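Local coordinates for protein probable transcriptional regulator (Pseudomonas aeruginosa PAO1, PDB 2GEN) that probably acts as a TetR-family transcriptional regulator, a dimer that would recognise regulatory DNA through an N-terminal helix-turn-helix motif, at residues S37-S40 with I41-Y45; L58-A61 with G62-Q65; A130-H133 with A134-G138; R181-L184 with A185-W189. One frame throughout, in Å; residues are numbered along the deposited sequence.

Interaction 1 (S37-S40 with I41-Y45)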
loop_
_atom_site.group_PDB
_atom_site.type_symbol
_atom_site.label_atom_id
_atom_site.label_comp_id
_atom_site.label_asym_id
_atom_site.label_seq_id
_atom_site.Cartn_x
_atom_site.Cartn_y
_atom_site.Cartn_z
ATOM N N SER A 37 19.609 -23.903 -2.144
ATOM C CA SER A 37 19.930 -23.934 -0.720
ATOM C C SER A 37 20.952 -24.978 -0.293
ATOM O O SER A 37 21.506 -24.875 0.804
ATOM C CB SER A 37 18.666 -24.100 0.122
ATOM O OG SER A 37 18.207 -25.435 0.085
ATOM N N GLY A 38 21.184 -25.984 -1.137
ATOM C CA GLY A 38 22.060 -27.110 -0.780
ATOM C C GLY A 38 21.469 -28.039 0.278
ATOM O O GLY A 38 22.151 -28.944 0.768
ATOM N N ALA A 39 20.206 -27.815 0.650
ATOM C CA ALA A 39 19.497 -28.722 1.556
ATOM C C ALA A 39 18.702 -29.741 0.745
ATOM O O ALA A 39 18.176 -29.431 -0.328
ATOM C CB ALA A 39 18.589 -27.967 2.502
ATOM N N SER A 40 18.641 -30.965 1.264
ATOM C CA SER A 40 17.901 -32.043 0.632
ATOM C C SER A 40 16.403 -31.776 0.733
ATOM O O SER A 40 15.966 -30.932 1.525
ATOM C CB SER A 40 18.255 -33.376 1.290
ATOM O OG SER A 40 17.770 -33.448 2.619
ATOM N N ILE A 41 15.612 -32.488 -0.069
ATOM C CA ILE A 41 14.172 -32.341 0.017
ATOM C C ILE A 41 13.642 -32.837 1.372
ATOM O O ILE A 41 12.764 -32.200 1.966
ATOM C CB ILE A 41 13.425 -32.892 -1.239
ATOM C CG1 ILE A 41 13.530 -31.851 -2.355
ATOM C CG2 ILE A 41 11.947 -33.033 -0.959
ATOM C CD1 ILE A 41 13.606 -32.389 -3.712
ATOM N N GLY A 42 14.212 -33.930 1.880
ATOM C CA GLY A 42 13.911 -34.383 3.238
ATOM C C GLY A 42 14.155 -33.290 4.282
ATOM O O GLY A 42 13.320 -33.053 5.162
ATOM N N SER A 43 15.294 -32.620 4.161
ATOM C CA SER A 43 15.664 -31.540 5.080
ATOM C C SER A 43 14.704 -30.333 5.013
ATOM O O SER A 43 14.295 -29.796 6.052
ATOM C CB SER A 43 17.102 -31.112 4.817
ATOM O OG SER A 43 17.487 -30.114 5.727
ATOM N N LEU A 44 14.342 -29.921 3.798
ATOM C CA LEU A 44 13.393 -28.837 3.593
ATOM C C LEU A 44 12.063 -29.142 4.266
ATOM O O LEU A 44 11.416 -28.258 4.838
ATOM C CB LEU A 44 13.187 -28.585 2.099
ATOM C CG LEU A 44 14.353 -28.015 1.284
ATOM C CD1 LEU A 44 13.995 -27.898 -0.194
ATOM C CD2 LEU A 44 14.756 -26.635 1.826
ATOM N N TYR A 45 11.653 -30.406 4.212
ATOM C CA TYR A 45 10.442 -30.826 4.887
ATOM C C TYR A 45 10.630 -30.895 6.411
ATOM O O TYR A 45 9.704 -30.571 7.164
ATOM C CB TYR A 45 9.933 -32.166 4.310
ATOM C CG TYR A 45 8.946 -32.010 3.166
ATOM C CD1 TYR A 45 9.391 -31.816 1.854
ATOM C CD2 TYR A 45 7.572 -32.034 3.401
ATOM C CE1 TYR A 45 8.480 -31.664 0.793
ATOM C CE2 TYR A 45 6.655 -31.895 2.354
ATOM C CZ TYR A 45 7.121 -31.717 1.046
ATOM O OH TYR A 45 6.203 -31.574 0.016
#
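Ser40 closes the turn and starts the next helix: its backbone O takes the N-H of Leu44 at 3.0 Å with an N-H...O angle of 163°, the first full i to i+4 bond here. Its side chain caps the same helix. With OG set between the backbone N and the carbonyl carbon (chi1 68°), the hydroxyl turns back over the first turn and accepts from Ser43 N, 3.0 Å from Ser40 OG and fairly straight at 154°, so Ser40 is the N-cap. Earlier in the turn, Ser37 OG accepts from Ala39 N at 3.2 Å, an ST turn, and is also hydrogen-bonded to Ile33 O of the preceding helix. Between these two polar ends lies a small apolar contact, Leu44 CD2 sitting 4.1 Å from Ala39 CB; the same methyl also lies 4.0 Å from Ser37 OG. The buried Leu44 continues onto Ile30 and Ile33 of helix 30-37 and Ile12 of helix 9-23, tying the turn to the three-helix head. A short turn joining two helices, with a serine N-cap on the second, is the geometry of the helix-turn-helix predicted here, in which helix 41-47 would be the recognition helix of a TetR-type DNA-binding domain.

Interaction 2 (L58-A61 with G62-Q65)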
loop_
_atom_site.group_PDB
_atom_site.type_symbol
_atom_site.label_atom_id
_atom_site.label_comp_id
_atom_site.label_asym_id
_atom_site.label_seq_id
_atom_site.Cartn_x
_atom_site.Cartn_y
_atom_site.Cartn_z
ATOM N N LEU A 58 8.650 -17.619 5.019
ATOM C CA LEU A 58 9.403 -16.477 4.475
ATOM C C LEU A 58 8.688 -15.149 4.803
ATOM O O LEU A 58 9.324 -14.135 5.207
ATOM C CB LEU A 58 9.622 -16.639 2.959
ATOM C CG LEU A 58 10.357 -15.495 2.219
ATOM C CD1 LEU A 58 11.770 -15.282 2.806
ATOM C CD2 LEU A 58 10.408 -15.715 0.693
ATOM N N TYR A 59 7.366 -15.161 4.642
ATOM C CA TYR A 59 6.542 -13.994 4.957
ATOM C C TYR A 59 6.669 -13.646 6.438
ATOM O O TYR A 59 6.991 -12.486 6.812
ATOM C CB TYR A 59 5.062 -14.225 4.580
ATOM C CG TYR A 59 4.248 -12.981 4.787
ATOM C CD1 TYR A 59 4.144 -12.017 3.785
ATOM C CD2 TYR A 59 3.615 -12.748 6.008
ATOM C CE1 TYR A 59 3.394 -10.830 4.014
ATOM C CE2 TYR A 59 2.884 -11.595 6.237
ATOM C CZ TYR A 59 2.775 -10.651 5.264
ATOM O OH TYR A 59 2.067 -9.501 5.558
ATOM N N LEU A 60 6.414 -14.633 7.290
ATOM C CA LEU A 60 6.424 -14.384 8.739
ATOM C C LEU A 60 7.802 -13.941 9.241
ATOM O O LEU A 60 7.901 -13.085 10.139
ATOM C CB LEU A 60 5.967 -15.617 9.511
ATOM C CG LEU A 60 4.523 -16.088 9.268
ATOM C CD1 LEU A 60 4.306 -17.389 10.047
ATOM C CD2 LEU A 60 3.488 -15.047 9.700
ATOM N N ALA A 61 8.861 -14.538 8.694
ATOM C CA ALA A 61 10.227 -14.111 9.063
ATOM C C ALA A 61 10.503 -12.662 8.680
ATOM O O ALA A 61 11.202 -11.950 9.428
ATOM C CB ALA A 61 11.258 -15.012 8.440
ATOM N N GLY A 62 9.975 -12.231 7.536
ATOM C CA GLY A 62 10.176 -10.866 7.063
ATOM C C GLY A 62 9.497 -9.847 7.954
ATOM O O GLY A 62 10.123 -8.876 8.379
ATOM N N ILE A 63 8.211 -10.040 8.254
ATOM C CA ILE A 63 7.576 -9.149 9.230
ATOM C C ILE A 63 8.232 -9.269 10.610
ATOM O O ILE A 63 8.344 -8.269 11.333
ATOM C CB ILE A 63 6.010 -9.262 9.270
ATOM C CG1 ILE A 63 5.566 -10.668 9.726
ATOM C CG2 ILE A 63 5.435 -8.901 7.903
ATOM C CD1 ILE A 63 4.038 -10.762 10.034
ATOM N N GLY A 64 8.699 -10.467 10.969
ATOM C CA GLY A 64 9.387 -10.687 12.247
ATOM C C GLY A 64 10.661 -9.831 12.353
ATOM O O GLY A 64 11.047 -9.412 13.457
ATOM N N GLN A 65 11.311 -9.574 11.218
ATOM C CA GLN A 65 12.580 -8.805 11.276
ATOM C C GLN A 65 12.323 -7.345 11.591
ATOM O O GLN A 65 13.054 -6.724 12.410
ATOM C CB GLN A 65 13.426 -8.946 9.995
ATOM C CG GLN A 65 14.089 -10.298 9.916
ATOM C CD GLN A 65 15.316 -10.291 9.011
ATOM O OE1 GLN A 65 15.589 -9.315 8.300
ATOM N NE2 GLN A 65 16.043 -11.407 9.019
#
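Ile63 meets Tyr59 and Leu60 one turn back along helix 51-76, and these apolar contacts form the first group. Tyr59 CE2 lies 4.1 Å from Ile63 CD1, while Ile63 CG2 stands equally near the far end of the ring, so both branches of the isoleucine meet the phenol at a slant. What brings them there is the first torsion of Ile63: CG1 lies between the backbone N and the carbonyl carbon (chi1 64°), which presses it to 3.4 Å from Leu60 O and leaves CG2 beside the backbone N. Leu60 CD2 is a looser neighbour, 4.3 Å from Ile63 CD1. Tyr59 and Ile63 both go on to touch Leu121 of helix 118-141. Helix 51-76 is the long helix that leads from the DNA-binding head of a TetR-family protein into its regulatory body; Leu58 lies at the junction of the two, touching Leu17 and Phe20 of helix 9-23 as well as Phe104 of helix 99-114. The polar group is mostly backbone. Ile63 N reaches Tyr59 O at 3.1 Å and 168°, close to straight, but Gly64 N to Leu60 O, though shorter at 2.9 Å, bends to 146°. Gln65 N to Ala61 O is weak. The side-chain oxygen of Gln65 is spoken for by Trp94 NE1, and Leu58 O accepts both from Gly62 N and from Trp101 NE1 of helix 99-114.

Interaction 3 (A130-H133 with A134-G138)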
loop_
_atom_site.group_PDB
_atom_site.type_symbol
_atom_site.label_atom_id
_atom_site.label_comp_id
_atom_site.label_asym_id
_atom_site.label_seq_id
_atom_site.Cartn_x
_atom_site.Cartn_y
_atom_site.Cartn_z
ATOM N N ALA A 130 0.774 -4.999 19.869
ATOM C CA ALA A 130 0.760 -4.799 21.306
ATOM C C ALA A 130 2.028 -4.155 21.835
ATOM O O ALA A 130 1.980 -3.297 22.725
ATOM C CB ALA A 130 0.458 -6.100 22.018
ATOM N N ARG A 131 3.164 -4.534 21.247
ATOM C CA ARG A 131 4.444 -3.971 21.668
ATOM C C ARG A 131 4.512 -2.482 21.272
ATOM O O ARG A 131 5.003 -1.639 22.032
ATOM C CB ARG A 131 5.576 -4.786 21.017
ATOM C CG ARG A 131 6.956 -4.236 21.312
ATOM C CD ARG A 131 7.262 -4.339 22.818
ATOM N NE ARG A 131 8.516 -3.745 23.325
ATOM C CZ ARG A 131 8.578 -2.531 23.866
ATOM N NH1 ARG A 131 7.486 -1.769 23.888
ATOM N NH2 ARG A 131 9.735 -2.060 24.355
ATOM N N ILE A 132 4.074 -2.160 20.062
ATOM C CA ILE A 132 4.069 -0.773 19.618
ATOM C C ILE A 132 3.114 0.066 20.484
ATOM O O ILE A 132 3.475 1.159 20.978
ATOM C CB ILE A 132 3.700 -0.664 18.144
ATOM C CG1 ILE A 132 4.785 -1.345 17.283
ATOM C CG2 ILE A 132 3.532 0.802 17.735
ATOM C CD1 ILE A 132 4.350 -1.410 15.807
ATOM N N HIS A 133 1.924 -0.467 20.738
ATOM C CA HIS A 133 0.965 0.243 21.606
ATOM C C HIS A 133 1.561 0.500 22.985
ATOM O O HIS A 133 1.478 1.618 23.499
ATOM C CB HIS A 133 -0.373 -0.499 21.685
ATOM C CG HIS A 133 -1.456 0.305 22.332
ATOM N ND1 HIS A 133 -1.581 0.416 23.707
ATOM C CD2 HIS A 133 -2.455 1.049 21.798
ATOM C CE1 HIS A 133 -2.613 1.200 23.988
ATOM N NE2 HIS A 133 -3.161 1.603 22.847
ATOM N N ALA A 134 2.249 -0.498 23.561
ATOM C CA ALA A 134 2.909 -0.298 24.870
ATOM C C ALA A 134 4.009 0.732 24.815
ATOM O O ALA A 134 4.134 1.535 25.743
ATOM C CB ALA A 134 3.433 -1.636 25.415
ATOM N N ALA A 135 4.763 0.774 23.700
ATOM C CA ALA A 135 5.850 1.752 23.567
ATOM C C ALA A 135 5.368 3.205 23.467
ATOM O O ALA A 135 6.092 4.139 23.788
ATOM C CB ALA A 135 6.713 1.420 22.341
ATOM N N LEU A 136 4.164 3.388 22.923
ATOM C CA LEU A 136 3.667 4.738 22.671
ATOM C C LEU A 136 2.837 5.267 23.805
ATOM O O LEU A 136 2.624 6.471 23.887
ATOM C CB LEU A 136 2.820 4.714 21.381
ATOM C CG LEU A 136 3.607 4.435 20.094
ATOM C CD1 LEU A 136 2.692 4.138 18.939
ATOM C CD2 LEU A 136 4.560 5.618 19.793
ATOM N N ALA A 137 2.325 4.365 24.647
ATOM C CA ALA A 137 1.215 4.730 25.543
ATOM C C ALA A 137 1.585 5.805 26.589
ATOM O O ALA A 137 0.749 6.731 26.881
ATOM C CB ALA A 137 0.636 3.477 26.237
ATOM N N GLY A 138 2.805 5.716 27.151
ATOM C CA GLY A 138 3.200 6.706 28.191
ATOM C C GLY A 138 3.312 8.093 27.527
ATOM O O GLY A 138 2.848 9.117 28.045
#
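Arg131 reaches forward along its helix to Ala135, but its strongest polar partner lies elsewhere: NE forms a salt bridge with Glu71 of helix 51-76. His133 NE2 makes a weak hydrogen bond to Asp150. The Arg131 chain leaves the backbone with CG opposite N and then bends at chi2 (65°), which carries the guanidinium over the next turn. There NH1 comes to 3.6 Å from Ala135 CB, while Ala135 N lies at the edge of the guanidinium, in its plane. Backbone bonds come next. Ala135 N donates to Arg131 O at 2.9 Å, and Leu136 N is bifurcated between an i-4 and an i-3 carbonyl: Ile132 O at 3.0 Å and His133 O at 3.3 Å, each with an N-H...O angle of 136°. The second approach lies well above the carbonyl plane of His133. These residues belong to the long helix 118-141, which lies against helix 51-76 in the all-helical body of this TetR-family fold. Packing follows from that placement. The Ile132 and Leu136 side chains lie side by side, Ile132 CG2 3.6 Å from Leu136 CD1, and Leu136 CG tucks 3.4 Å from Ile132 O. Ile132 and Ala135 both rest on Phe74, and Ile132 touches Leu70 as well.

Interaction 4 (R181-L184 with A185-W189)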
loop_
_atom_site.group_PDB
_atom_site.type_symbol
_atom_site.label_atom_id
_atom_site.label_comp_id
_atom_site.label_asym_id
_atom_site.label_seq_id
_atom_site.Cartn_x
_atom_site.Cartn_y
_atom_site.Cartn_z
ATOM N N ARG A 181 15.115 8.961 3.674
ATOM C CA ARG A 181 15.001 8.435 5.050
ATOM C C ARG A 181 14.817 9.541 6.094
ATOM O O ARG A 181 13.853 9.481 6.900
ATOM C CB ARG A 181 16.224 7.555 5.394
ATOM C CG ARG A 181 16.280 7.115 6.862
ATOM C CD ARG A 181 17.676 6.609 7.056
ATOM N NE ARG A 181 17.864 5.703 8.169
ATOM C CZ ARG A 181 18.322 6.067 9.360
ATOM N NH1 ARG A 181 18.564 7.367 9.681
ATOM N NH2 ARG A 181 18.534 5.137 10.258
ATOM N N GLU A 182 15.702 10.542 6.113
ATOM C CA GLU A 182 15.625 11.626 7.127
ATOM C C GLU A 182 14.337 12.434 6.956
ATOM O O GLU A 182 13.629 12.707 7.941
ATOM C CB GLU A 182 16.873 12.551 7.139
ATOM C CG GLU A 182 16.791 13.687 8.209
ATOM C CD GLU A 182 16.742 13.132 9.635
ATOM O OE1 GLU A 182 17.184 11.964 9.834
ATOM O OE2 GLU A 182 16.271 13.859 10.540
ATOM N N LEU A 183 14.003 12.785 5.714
ATOM C CA LEU A 183 12.784 13.525 5.479
ATOM C C LEU A 183 11.551 12.793 6.041
ATOM O O LEU A 183 10.770 13.428 6.781
ATOM C CB LEU A 183 12.617 13.735 3.987
ATOM C CG LEU A 183 11.398 14.533 3.600
ATOM C CD1 LEU A 183 11.497 15.961 4.139
ATOM C CD2 LEU A 183 11.302 14.461 2.086
ATOM N N LEU A 184 11.413 11.501 5.729
ATOM C CA LEU A 184 10.192 10.756 6.133
ATOM C C LEU A 184 10.155 10.610 7.673
ATOM O O LEU A 184 9.102 10.747 8.293
ATOM C CB LEU A 184 10.106 9.413 5.422
ATOM C CG LEU A 184 9.770 9.521 3.907
ATOM C CD1 LEU A 184 9.437 8.223 3.246
ATOM C CD2 LEU A 184 8.633 10.531 3.649
ATOM N N ALA A 185 11.323 10.396 8.293
ATOM C CA ALA A 185 11.379 10.317 9.776
ATOM C C ALA A 185 10.951 11.653 10.390
ATOM O O ALA A 185 10.175 11.689 11.344
ATOM C CB ALA A 185 12.790 9.961 10.243
ATOM N N GLN A 186 11.508 12.747 9.853
ATOM C CA GLN A 186 11.218 14.080 10.356
ATOM C C GLN A 186 9.738 14.423 10.176
ATOM O O GLN A 186 9.092 14.936 11.088
ATOM C CB GLN A 186 12.051 15.114 9.606
ATOM C CG GLN A 186 11.815 16.473 10.218
ATOM C CD GLN A 186 12.328 16.585 11.631
ATOM O OE1 GLN A 186 13.459 16.162 11.927
ATOM N NE2 GLN A 186 11.486 17.127 12.537
ATOM N N VAL A 187 9.188 14.134 8.999
ATOM C CA VAL A 187 7.803 14.411 8.735
ATOM C C VAL A 187 6.899 13.589 9.644
ATOM O O VAL A 187 5.906 14.109 10.120
ATOM C CB VAL A 187 7.434 14.117 7.329
ATOM C CG1 VAL A 187 5.900 14.135 7.178
ATOM C CG2 VAL A 187 8.160 15.155 6.355
ATOM N N ALA A 188 7.253 12.333 9.899
ATOM C CA ALA A 188 6.398 11.478 10.782
ATOM C C ALA A 188 6.300 12.182 12.154
ATOM O O ALA A 188 5.192 12.321 12.721
ATOM C CB ALA A 188 7.030 10.081 10.929
ATOM N N TRP A 189 7.432 12.556 12.714
ATOM C CA TRP A 189 7.461 13.219 14.052
ATOM C C TRP A 189 6.670 14.514 13.974
ATOM O O TRP A 189 5.760 14.775 14.776
ATOM C CB TRP A 189 8.894 13.498 14.495
ATOM C CG TRP A 189 8.994 14.329 15.709
ATOM C CD1 TRP A 189 9.716 15.481 15.833
ATOM C CD2 TRP A 189 8.344 14.119 16.977
ATOM N NE1 TRP A 189 9.586 16.013 17.108
ATOM C CE2 TRP A 189 8.753 15.192 17.832
ATOM C CE3 TRP A 189 7.498 13.126 17.493
ATOM C CZ2 TRP A 189 8.322 15.308 19.158
ATOM C CZ3 TRP A 189 7.079 13.265 18.836
ATOM C CH2 TRP A 189 7.481 14.342 19.635
HETATM O O HOH W 1 15.165 16.301 9.752
#
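The carboxylate of Glu182 and the amide of Gln186 stand next to each other one helical turn apart, their planes 50° apart, so neither lies flat over the other. Glu182 OE2 and Gln186 OE1 are 3.9 Å apart, and a water spans them, donating to OE2 and to OE1 at 2.8 Å each. Both chains start opposite the backbone N and bend at chi2 (63° and 66°), which turns the two oxygens toward the common water. Glu182 OE1 forms a salt bridge with Arg85 of helix 80-97, and Gln186 NE2 a hydrogen bond with Asp190. Further round the helix, Leu183 CD1 and Val187 CG2 lie 4.1 Å apart, with Val187 CG2 only 3.2 Å from Leu183 O. Leu183 packs on Met148 of the second subunit; Leu184 touches Val156 of that subunit and Pro160 and Leu164 of its own helix 150-169, consistent with the helical-bundle dimer interface of TetR-family proteins. The chemistry implies a helix with two characters: a carboxylate oxygen and an amide oxygen, both acceptors, bridged by a donor water while Arg85 probably offsets the charge of Glu182, and a largely apolar side at the dimer interface, with Arg146 of the second subunit packing on Val187 and Gln186.

In the fold
All four contacts are local, but they sit at different depths. Interaction 2 is the most central, about 7 Å from the chain centre, and its side chains meet one another through apolar contacts. Interaction 1 is a surface contact in the DNA-binding head, about 26 Å from that centre, and depends on serine hydroxyls at a turn. Interactions 3 and 4 lie in the body, each about 18 Å out, on the opposite side of the chain's centre from interaction 1. Interactions 2 and 3 occupy helices 51-76 and 118-141, which pack together, with their centres about 21 Å apart. Interaction 3 is a surface contact whose arginine turns its charge to helix 51-76, whereas interaction 4 reaches the second subunit and uses a bridging water.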